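Side-chain contacts in copper-containing nitrite reductase (Hyphomicrobium denitrificans 1NES1, PDB 6TFO), which probably reduces nitrite to nitric oxide at copper centres, drawing electrons from a cytochrome c: residues C[79-84]-C[88-93]; C[43-48]-C[113-118]; C[173-178]-C[220-225]; C[187-192]-C[268-273]. One frame throughout, in Å; residues are numbered along the deposited sequence.

Overall arrangement
From the N terminus, contact 2 comes first: it joins strand 42-48 to strand 111-116 and so ties together the two sheets of the N-terminal cupredoxin domain. Contact 1 lies within the loop that contact 2 closes and is a far shorter closure, a hairpin with three residues between its segments. The two touch through D81, Y45 and S118 and share one copper. Contacts 3 and 4 follow in the next cupredoxin domain, their centres about 43 to 48 Å from that of contact 1. Their segments alternate along the chain, so the loops they close cross. Strands 166-181 and 184-191 pair as neighbours, and H222 and H271 bind a second copper.

Contact 1. Residues C[79-84]-C[88-93]; sequences QHDAVI and AARSAI. With CU (copper (II) ion), chain L.
A salt bridge between D81 and R90 spans a small antiparallel beta hairpin at the edge of a cupredoxin sheet, next to the copper ligand H80. Backbone bonds hold the hairpin. V83 and R90 form a non-hydrogen-bonded pair, whereas I84 and A89 form a hydrogen-bonded one, with I84 N 2.9 Å from A89 O; A88 and A89 both facing I84 make a G1 bulge. Beyond the strands, S91 N donates to A82 O, and S91 OG accepts from A82 N at 3.1 Å, so the backbone N and the hydroxyl of S91 together grip both polar groups of A82.

R90 shares a sheet face with V83, and its guanidinium reaches D81. R90 NH2 meets D81 OD2 at 3.2 Å, from above the carboxylate plane, which stands 67° from the guanidinium; S118 OG is a further partner of OD2. A bend at chi3 (-60°) turns the arginine over V83, whose CG2 sits against one guanidinium face, 3.4 Å from NH2. A leucine in place of R90 would probably leave D81 without its countercharge and V83 CG2 without the flat group it packs against. H80 binds copper through ND1, and its NE2 bonds E76. One water accepts from R90 NE at 2.9 Å and donates to S91 O, both on the same segment, with a weak further bond to D81 OD2.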
# COMPACT_ATOMS: atom_id res chain seq x y z
N GLN C 79 -14.58 -19.38 6.90
CA GLN C 79 -15.92 -19.82 6.44
C GLN C 79 -16.96 -19.16 7.34
O GLN C 79 -16.75 -19.09 8.57
CB GLN C 79 -16.08 -21.34 6.45
CG GLN C 79 -15.14 -22.03 5.49
CD GLN C 79 -15.57 -23.45 5.22
OE1 GLN C 79 -16.15 -24.12 6.07
NE2 GLN C 79 -15.34 -23.89 4.01
N HIS C 80 -18.03 -18.65 6.71
CA HIS C 80 -19.12 -17.90 7.38
C HIS C 80 -20.46 -18.15 6.68
O HIS C 80 -20.51 -18.34 5.43
CB HIS C 80 -18.84 -16.39 7.42
CG HIS C 80 -17.55 -16.01 8.06
ND1 HIS C 80 -17.34 -16.14 9.41
CD2 HIS C 80 -16.41 -15.50 7.54
CE1 HIS C 80 -16.12 -15.74 9.69
NE2 HIS C 80 -15.53 -15.35 8.56
N ASP C 81 -21.52 -18.13 7.49
CA ASP C 81 -22.90 -17.88 7.03
C ASP C 81 -23.53 -16.89 8.02
O ASP C 81 -22.85 -16.42 8.95
CB ASP C 81 -23.65 -19.20 6.87
CG ASP C 81 -23.83 -19.96 8.17
OD1 ASP C 81 -23.66 -19.35 9.21
OD2 ASP C 81 -24.14 -21.15 8.10
N ALA C 82 -24.79 -16.56 7.78
CA ALA C 82 -25.69 -15.87 8.73
C ALA C 82 -26.96 -16.71 8.81
O ALA C 82 -27.44 -17.14 7.75
CB ALA C 82 -25.94 -14.46 8.26
N VAL C 83 -27.45 -16.95 10.02
CA VAL C 83 -28.64 -17.80 10.27
C VAL C 83 -29.58 -17.02 11.20
O VAL C 83 -29.08 -16.37 12.14
CB VAL C 83 -28.23 -19.15 10.88
CG1 VAL C 83 -29.45 -20.03 11.16
CG2 VAL C 83 -27.24 -19.87 10.00
N ILE C 84 -30.88 -17.10 10.93
CA ILE C 84 -31.98 -16.58 11.81
C ILE C 84 -32.96 -17.74 12.01
O ILE C 84 -33.60 -18.16 11.02
CB ILE C 84 -32.62 -15.35 11.16
CG1 ILE C 84 -31.57 -14.46 10.51
CG2 ILE C 84 -33.50 -14.61 12.16
CD1 ILE C 84 -32.00 -13.03 10.29
N ALA C 88 -36.33 -19.65 9.79
CA ALA C 88 -35.65 -20.68 8.99
C ALA C 88 -34.94 -20.04 7.79
O ALA C 88 -34.93 -20.64 6.72
CB ALA C 88 -36.67 -21.69 8.54
N ALA C 89 -34.36 -18.86 7.98
CA ALA C 89 -33.65 -18.06 6.95
C ALA C 89 -32.14 -18.21 7.16
O ALA C 89 -31.70 -18.06 8.31
CB ALA C 89 -34.07 -16.62 7.07
N ARG C 90 -31.38 -18.48 6.10
CA ARG C 90 -29.90 -18.49 6.20
C ARG C 90 -29.28 -18.15 4.85
O ARG C 90 -29.90 -18.39 3.81
CB ARG C 90 -29.40 -19.84 6.72
CG ARG C 90 -29.56 -20.99 5.74
CD ARG C 90 -29.41 -22.33 6.45
NE ARG C 90 -28.10 -22.43 7.07
CZ ARG C 90 -27.86 -23.00 8.25
NH1 ARG C 90 -28.83 -23.54 8.96
NH2 ARG C 90 -26.64 -23.02 8.74
N SER C 91 -28.07 -17.59 4.89
CA SER C 91 -27.17 -17.47 3.72
C SER C 91 -26.61 -18.86 3.41
O SER C 91 -26.77 -19.78 4.26
CB SER C 91 -26.04 -16.53 4.00
OG SER C 91 -25.00 -17.20 4.71
N ALA C 92 -25.94 -18.98 2.26
CA ALA C 92 -24.99 -20.07 1.98
C ALA C 92 -23.72 -19.82 2.79
O ALA C 92 -23.53 -18.68 3.28
CB ALA C 92 -24.71 -20.12 0.49
N ILE C 93 -22.86 -20.83 2.92
CA ILE C 93 -21.49 -20.68 3.46
C ILE C 93 -20.62 -19.94 2.42
O ILE C 93 -20.46 -20.45 1.31
CB ILE C 93 -20.90 -22.05 3.83
CG1 ILE C 93 -21.62 -22.64 5.05
CG2 ILE C 93 -19.41 -21.94 4.06
CD1 ILE C 93 -22.70 -23.65 4.74
CU CU L . -18.40 -17.29 10.71
O HOH W 1 -25.82 -22.06 5.28

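Contact 2. Residues C[43-48]-C[113-118]; sequences MVYIGV and FDYYCS. With CU (copper (II) ion), chain L.
Y45 and Y116 mark the closest backbone approach of segments 43-48 and 113-118, with their CA atoms 8.8 Å apart, too far for pairing, so side chains make the contact between the facing sheets of a cupredoxin sandwich.

Y45 does most of the bridging. With CG anti to its carbonyl carbon (chi1 -62°), its ring extends toward the chain leading to copper. The phenol oxygen arrives beside the peptide joining Y116 to C117, where Y45 OH is 3.4 Å from C117 CB; its hydrogen-bond partner is D81 O. Nearer the backbone, Y115 slides past in the opposite direction. Its CE1 comes within 3.5 Å of Y45 CD2, and its CD1 lies over one face of the Y45 ring, the two planes oblique at 56°. The Y115 hydroxyl bonds P58 O. C117 SG binds copper at 2.2 Å, so Y45 packs against the backbone and CB of a copper ligand without touching the metal. With an alanine here instead of Y45, the D81 carbonyl is likely to lose its phenol partner and a gap to open beside Y115 and C117.

Strand 42-48 borders strand 30-39 in one sheet, while strand 111-116 runs between strands 83-84 and 128-134 in the other.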
# COMPACT_ATOMS: atom_id res chain seq x y z
N MET C 43 -14.25 -11.85 16.38
CA MET C 43 -14.71 -12.17 15.00
C MET C 43 -16.20 -11.81 14.91
O MET C 43 -17.00 -12.40 15.68
CB MET C 43 -14.52 -13.66 14.72
CG MET C 43 -14.51 -13.99 13.26
SD MET C 43 -14.20 -15.77 13.11
CE MET C 43 -12.82 -15.70 11.98
N VAL C 44 -16.55 -10.86 14.04
CA VAL C 44 -17.88 -10.20 14.04
C VAL C 44 -18.44 -10.03 12.62
O VAL C 44 -17.74 -10.32 11.61
CB VAL C 44 -17.83 -8.84 14.75
CG1 VAL C 44 -17.44 -9.00 16.21
CG2 VAL C 44 -16.91 -7.85 14.03
N TYR C 45 -19.68 -9.56 12.57
CA TYR C 45 -20.29 -8.96 11.37
C TYR C 45 -20.08 -7.45 11.49
O TYR C 45 -20.20 -6.91 12.61
CB TYR C 45 -21.78 -9.31 11.30
CG TYR C 45 -22.11 -10.78 11.19
CD1 TYR C 45 -22.05 -11.44 9.98
CD2 TYR C 45 -22.62 -11.47 12.27
CE1 TYR C 45 -22.43 -12.77 9.85
CE2 TYR C 45 -23.01 -12.79 12.17
CZ TYR C 45 -22.92 -13.44 10.96
OH TYR C 45 -23.28 -14.75 10.87
N ILE C 46 -19.73 -6.80 10.38
CA ILE C 46 -19.62 -5.33 10.29
C ILE C 46 -20.61 -4.83 9.23
O ILE C 46 -20.60 -5.36 8.10
CB ILE C 46 -18.18 -4.90 9.98
CG1 ILE C 46 -17.18 -5.62 10.88
CG2 ILE C 46 -18.05 -3.38 10.09
CD1 ILE C 46 -15.79 -5.71 10.30
N GLY C 47 -21.44 -3.84 9.59
CA GLY C 47 -22.41 -3.21 8.68
C GLY C 47 -21.71 -2.43 7.57
O GLY C 47 -20.66 -1.82 7.84
N VAL C 48 -22.29 -2.48 6.36
CA VAL C 48 -21.79 -1.77 5.15
C VAL C 48 -22.93 -0.92 4.60
O VAL C 48 -24.00 -1.50 4.30
CB VAL C 48 -21.29 -2.76 4.09
CG1 VAL C 48 -20.63 -2.04 2.93
CG2 VAL C 48 -20.35 -3.79 4.71
N PHE C 113 -34.51 -11.31 17.36
CA PHE C 113 -34.07 -12.61 16.79
C PHE C 113 -32.58 -12.51 16.50
O PHE C 113 -32.19 -11.51 15.89
CB PHE C 113 -34.88 -12.95 15.53
CG PHE C 113 -36.37 -12.87 15.71
CD1 PHE C 113 -37.10 -13.94 16.22
CD2 PHE C 113 -37.05 -11.70 15.42
CE1 PHE C 113 -38.47 -13.85 16.39
CE2 PHE C 113 -38.43 -11.61 15.59
CZ PHE C 113 -39.13 -12.67 16.10
N ASP C 114 -31.80 -13.49 16.95
CA ASP C 114 -30.34 -13.54 16.71
C ASP C 114 -30.11 -13.91 15.25
O ASP C 114 -30.70 -14.90 14.79
CB ASP C 114 -29.64 -14.53 17.64
CG ASP C 114 -29.41 -13.99 19.04
OD1 ASP C 114 -29.75 -12.82 19.29
OD2 ASP C 114 -28.90 -14.76 19.87
N TYR C 115 -29.31 -13.11 14.57
CA TYR C 115 -28.55 -13.55 13.38
C TYR C 115 -27.15 -13.94 13.86
O TYR C 115 -26.56 -13.17 14.65
CB TYR C 115 -28.56 -12.48 12.29
CG TYR C 115 -27.77 -11.22 12.53
CD1 TYR C 115 -26.45 -11.12 12.11
CD2 TYR C 115 -28.38 -10.09 13.02
CE1 TYR C 115 -25.74 -9.95 12.25
CE2 TYR C 115 -27.68 -8.91 13.18
CZ TYR C 115 -26.35 -8.84 12.80
OH TYR C 115 -25.65 -7.67 12.93
N TYR C 116 -26.66 -15.09 13.42
CA TYR C 116 -25.38 -15.66 13.90
C TYR C 116 -24.75 -16.54 12.82
O TYR C 116 -25.44 -16.97 11.89
CB TYR C 116 -25.63 -16.44 15.18
CG TYR C 116 -26.42 -17.70 14.97
CD1 TYR C 116 -25.77 -18.89 14.67
CD2 TYR C 116 -27.80 -17.71 15.05
CE1 TYR C 116 -26.48 -20.05 14.45
CE2 TYR C 116 -28.53 -18.87 14.84
CZ TYR C 116 -27.87 -20.05 14.53
OH TYR C 116 -28.56 -21.20 14.32
N CYS C 117 -23.45 -16.80 12.96
CA CYS C 117 -22.69 -17.72 12.09
C CYS C 117 -22.74 -19.11 12.73
O CYS C 117 -22.53 -19.21 13.93
CB CYS C 117 -21.25 -17.25 11.92
SG CYS C 117 -20.27 -18.38 10.90
N SER C 118 -23.05 -20.14 11.96
CA SER C 118 -23.21 -21.52 12.46
C SER C 118 -21.90 -22.29 12.35
O SER C 118 -21.88 -23.43 12.80
CB SER C 118 -24.30 -22.25 11.71
OG SER C 118 -23.90 -22.48 10.37
CU CU L . -18.40 -17.29 10.71

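Contact 3. Residues C[173-178]-C[220-225]; sequences TVELKG and MIHSVD. With CU (copper (II) ion), chain J.
M220 meets E175 through its backbone, at the start of a loop that carries a type 1 copper ligand in a cupredoxin domain. Its N donates to E175 OE1 at 2.9 Å, meeting the syn lone pair of that oxygen, on the side of the other carboxylate oxygen. CB and CG of M220 lie against the same oxygen, with CB 3.3 Å from E175 OE1, and the chain bends at chi2.

Two residues on, H222 is the residue that both T173 and E175 meet. Its ring lies between two partners: ND1 binds the copper at 2.0 Å, in a site completed by C263, H271 and M276, and on the far side NE2 donates to E175 OE1, also at 2.9 Å. This second bond arrives on the anti lone pair of OE1, with the oxygen tilted 16° out of the imidazole plane; the carboxylate and ring planes are nearly perpendicular, at 82°. One oxygen therefore takes two donors from different sides, and L219 N grips OE2. The bonds tie the ring to the strand and fix its rotation, and the carboxylate would probably make the imidazole a stronger electron donor to the metal. E175 reaches this position by an extended chain, with chi2 172°.

The root of the H222 side chain is flanked by T173, which slides past it in the opposite direction. T173 OG1, bonded to N214, lies 3.3 Å from H222 CB.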
# COMPACT_ATOMS: atom_id res chain seq x y z
N THR C 173 -33.76 27.34 -16.38
CA THR C 173 -32.67 26.45 -15.91
C THR C 173 -32.34 26.86 -14.47
O THR C 173 -31.97 28.03 -14.27
CB THR C 173 -31.50 26.44 -16.91
OG1 THR C 173 -30.95 27.75 -17.05
CG2 THR C 173 -31.95 25.96 -18.28
N VAL C 174 -32.56 25.94 -13.54
CA VAL C 174 -32.40 26.14 -12.07
C VAL C 174 -31.44 25.09 -11.51
O VAL C 174 -31.69 23.89 -11.72
CB VAL C 174 -33.76 26.06 -11.36
CG1 VAL C 174 -33.61 26.13 -9.85
CG2 VAL C 174 -34.72 27.13 -11.86
N GLU C 175 -30.37 25.55 -10.83
CA GLU C 175 -29.42 24.71 -10.06
C GLU C 175 -29.92 24.71 -8.61
O GLU C 175 -30.23 25.81 -8.08
CB GLU C 175 -28.00 25.25 -10.17
CG GLU C 175 -27.53 25.41 -11.61
CD GLU C 175 -26.20 26.12 -11.77
OE1 GLU C 175 -25.69 26.21 -12.90
OE2 GLU C 175 -25.69 26.61 -10.77
N LEU C 176 -30.10 23.54 -8.02
CA LEU C 176 -30.68 23.46 -6.65
C LEU C 176 -30.41 22.08 -6.05
O LEU C 176 -30.27 21.11 -6.81
CB LEU C 176 -32.18 23.78 -6.70
CG LEU C 176 -33.11 22.60 -6.97
CD1 LEU C 176 -34.56 23.01 -6.78
CD2 LEU C 176 -32.92 22.04 -8.36
N LYS C 177 -30.31 22.04 -4.72
CA LYS C 177 -30.16 20.80 -3.93
C LYS C 177 -31.51 20.10 -3.94
O LYS C 177 -32.54 20.78 -3.74
CB LYS C 177 -29.73 21.07 -2.49
CG LYS C 177 -28.23 21.21 -2.30
CD LYS C 177 -27.86 21.83 -0.96
CE LYS C 177 -26.53 22.55 -0.99
NZ LYS C 177 -26.40 23.46 0.17
N GLY C 178 -31.47 18.78 -4.15
CA GLY C 178 -32.66 17.93 -4.21
C GLY C 178 -32.50 16.72 -3.33
O GLY C 178 -31.36 16.38 -3.01
N MET C 220 -23.55 27.98 -13.70
CA MET C 220 -23.20 27.53 -15.07
C MET C 220 -24.10 28.20 -16.12
O MET C 220 -25.28 28.51 -15.83
CB MET C 220 -23.33 26.01 -15.21
CG MET C 220 -22.64 25.26 -14.10
SD MET C 220 -20.94 25.79 -13.89
CE MET C 220 -20.49 24.70 -12.54
N ILE C 221 -23.53 28.42 -17.30
CA ILE C 221 -24.28 28.61 -18.57
C ILE C 221 -25.18 27.37 -18.76
O ILE C 221 -24.76 26.26 -18.40
CB ILE C 221 -23.28 28.83 -19.74
CG1 ILE C 221 -22.46 30.12 -19.58
CG2 ILE C 221 -24.00 28.80 -21.08
CD1 ILE C 221 -21.26 30.22 -20.51
N HIS C 222 -26.41 27.55 -19.23
CA HIS C 222 -27.32 26.44 -19.64
C HIS C 222 -27.87 26.70 -21.04
O HIS C 222 -27.81 27.84 -21.54
CB HIS C 222 -28.43 26.25 -18.61
CG HIS C 222 -27.89 25.79 -17.30
ND1 HIS C 222 -27.41 24.53 -17.14
CD2 HIS C 222 -27.70 26.44 -16.14
CE1 HIS C 222 -26.97 24.40 -15.91
NE2 HIS C 222 -27.14 25.56 -15.27
N SER C 223 -28.41 25.64 -21.65
CA SER C 223 -28.87 25.63 -23.06
C SER C 223 -29.95 24.55 -23.23
O SER C 223 -30.33 23.92 -22.23
CB SER C 223 -27.69 25.40 -23.97
OG SER C 223 -27.12 24.12 -23.72
N VAL C 224 -30.43 24.36 -24.46
CA VAL C 224 -31.32 23.22 -24.78
C VAL C 224 -31.12 22.81 -26.23
O VAL C 224 -31.01 23.69 -27.10
CB VAL C 224 -32.78 23.54 -24.45
CG1 VAL C 224 -33.28 24.73 -25.24
CG2 VAL C 224 -33.68 22.34 -24.67
N ASP C 225 -30.99 21.50 -26.43
CA ASP C 225 -31.03 20.77 -27.72
C ASP C 225 -32.31 19.95 -27.66
O ASP C 225 -32.45 19.18 -26.68
CB ASP C 225 -29.75 19.94 -27.88
CG ASP C 225 -29.75 18.85 -28.93
OD1 ASP C 225 -30.73 18.77 -29.68
OD2 ASP C 225 -28.75 18.08 -28.99
CU CU J . -27.16 22.92 -18.36

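Contact 4. Residues C[187-192]-C[268-273]; sequences TYWTFN and VPNHIT. With CU (copper (II) ion), chain J.
W189 drives an edge of its indole into the face of a copper-bound imidazole, so that a metal ligand is itself the floor of an aromatic pair. The six-membered ring and the H271 ring have centroids 4.6 Å apart and planes at 56°, an edge-to-face arrangement. At its heart is CZ3, which stands 3.4 Å above the imidazole plane and over its centre. W189 CE3, next to it, approaches H271 ND1 at 3.5 Å.

The tryptophan points its CB toward the helix, and chi1 of -54° sets CG anti to the carbonyl carbon, from where the benzo end of the indole is carried over the histidine. H271, in turn, leaves the helix with its ring end drawn nearer to the strand than its CB direction suggests. Its ND1 binds the copper at 2.1 Å, and the same ring meets that of H222, another ligand of the metal. With the indole over one face and the metal at ND1, the imidazole has little freedom to rotate, a consequence of packing and coordination together. The amide end of N270, one residue earlier, also reaches the indole, beside CH2 and CZ3, with the two planes 39° apart.

Around this pair, W189 also packs on E175, M220 and M276, which places it among the second-shell residues of the type 1 copper site, and T102 of the fourth subunit, another copy of this protein, covers it too. Strand 184-191 pairs with strand 166-181 in its sheet, and helix 268-274 lies between strand 257-262 and strand 277-283 along the chain, with V268 and I272 resting on H262.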
# COMPACT_ATOMS: atom_id res chain seq x y z
N THR C 187 -26.78 18.09 -5.71
CA THR C 187 -27.02 19.38 -6.40
C THR C 187 -27.45 19.02 -7.82
O THR C 187 -26.60 18.59 -8.62
CB THR C 187 -25.81 20.32 -6.33
OG1 THR C 187 -25.66 20.68 -4.95
CG2 THR C 187 -25.98 21.57 -7.17
N TYR C 188 -28.76 19.15 -8.06
CA TYR C 188 -29.39 18.95 -9.38
C TYR C 188 -29.28 20.24 -10.18
O TYR C 188 -29.32 21.36 -9.59
CB TYR C 188 -30.84 18.52 -9.21
CG TYR C 188 -31.04 17.14 -8.63
CD1 TYR C 188 -31.07 16.94 -7.26
CD2 TYR C 188 -31.20 16.04 -9.45
CE1 TYR C 188 -31.29 15.68 -6.72
CE2 TYR C 188 -31.42 14.77 -8.93
CZ TYR C 188 -31.46 14.60 -7.56
OH TYR C 188 -31.63 13.35 -7.04
N TRP C 189 -29.09 20.07 -11.49
CA TRP C 189 -29.36 21.08 -12.54
C TRP C 189 -30.61 20.64 -13.31
O TRP C 189 -30.67 19.47 -13.73
CB TRP C 189 -28.15 21.26 -13.47
CG TRP C 189 -26.87 21.57 -12.76
CD1 TRP C 189 -26.73 22.02 -11.49
CD2 TRP C 189 -25.55 21.53 -13.33
NE1 TRP C 189 -25.41 22.22 -11.21
CE2 TRP C 189 -24.66 21.92 -12.31
CE3 TRP C 189 -25.03 21.18 -14.57
CZ2 TRP C 189 -23.28 21.98 -12.51
CZ3 TRP C 189 -23.66 21.24 -14.77
CH2 TRP C 189 -22.80 21.64 -13.75
N THR C 190 -31.58 21.54 -13.49
CA THR C 190 -32.94 21.18 -13.99
C THR C 190 -33.48 22.23 -14.96
O THR C 190 -33.02 23.39 -14.95
CB THR C 190 -33.93 21.05 -12.83
OG1 THR C 190 -34.14 22.36 -12.29
CG2 THR C 190 -33.45 20.10 -11.76
N PHE C 191 -34.47 21.80 -15.74
CA PHE C 191 -35.49 22.68 -16.37
C PHE C 191 -36.65 22.77 -15.37
O PHE C 191 -37.25 21.72 -15.05
CB PHE C 191 -35.84 22.12 -17.74
CG PHE C 191 -34.70 22.05 -18.74
CD1 PHE C 191 -34.24 23.18 -19.37
CD2 PHE C 191 -34.16 20.83 -19.09
CE1 PHE C 191 -33.24 23.09 -20.33
CE2 PHE C 191 -33.16 20.74 -20.05
CZ PHE C 191 -32.71 21.87 -20.68
N ASN C 192 -36.86 23.96 -14.78
CA ASN C 192 -38.05 24.31 -13.97
C ASN C 192 -38.06 23.50 -12.67
O ASN C 192 -39.15 23.22 -12.15
CB ASN C 192 -39.32 24.16 -14.81
CG ASN C 192 -39.38 25.24 -15.87
OD1 ASN C 192 -38.64 25.21 -16.85
ND2 ASN C 192 -40.17 26.26 -15.61
N VAL C 268 -21.68 18.28 -21.49
CA VAL C 268 -23.09 17.90 -21.76
C VAL C 268 -23.43 16.70 -20.87
O VAL C 268 -24.43 16.73 -20.16
CB VAL C 268 -23.32 17.66 -23.26
CG1 VAL C 268 -24.75 17.22 -23.55
CG2 VAL C 268 -22.97 18.89 -24.07
N PRO C 269 -22.57 15.66 -20.81
CA PRO C 269 -22.82 14.52 -19.92
C PRO C 269 -23.08 14.96 -18.47
O PRO C 269 -23.90 14.36 -17.81
CB PRO C 269 -21.53 13.69 -19.99
CG PRO C 269 -20.89 14.09 -21.30
CD PRO C 269 -21.31 15.52 -21.56
N ASN C 270 -22.37 16.00 -18.01
CA ASN C 270 -22.47 16.56 -16.63
C ASN C 270 -23.85 17.19 -16.46
O ASN C 270 -24.57 16.85 -15.50
CB ASN C 270 -21.35 17.55 -16.33
CG ASN C 270 -21.30 18.03 -14.89
OD1 ASN C 270 -22.03 17.54 -14.03
ND2 ASN C 270 -20.43 18.99 -14.63
N HIS C 271 -24.21 18.10 -17.37
CA HIS C 271 -25.54 18.78 -17.39
C HIS C 271 -26.66 17.72 -17.43
O HIS C 271 -27.66 17.90 -16.73
CB HIS C 271 -25.59 19.77 -18.55
CG HIS C 271 -24.72 20.96 -18.31
ND1 HIS C 271 -25.24 22.16 -17.89
CD2 HIS C 271 -23.39 21.13 -18.42
CE1 HIS C 271 -24.26 23.03 -17.74
NE2 HIS C 271 -23.12 22.42 -18.07
N ILE C 272 -26.46 16.63 -18.17
CA ILE C 272 -27.50 15.57 -18.30
C ILE C 272 -27.61 14.79 -16.99
O ILE C 272 -28.73 14.78 -16.43
CB ILE C 272 -27.27 14.70 -19.54
CG1 ILE C 272 -27.57 15.50 -20.82
CG2 ILE C 272 -28.10 13.42 -19.48
CD1 ILE C 272 -27.09 14.81 -22.08
N THR C 273 -26.52 14.21 -16.46
CA THR C 273 -26.55 13.42 -15.19
C THR C 273 -27.20 14.25 -14.07
O THR C 273 -27.92 13.65 -13.23
CB THR C 273 -25.17 12.89 -14.75
OG1 THR C 273 -25.38 12.12 -13.57
CG2 THR C 273 -24.15 13.97 -14.48
CU CU J . -27.16 22.92 -18.36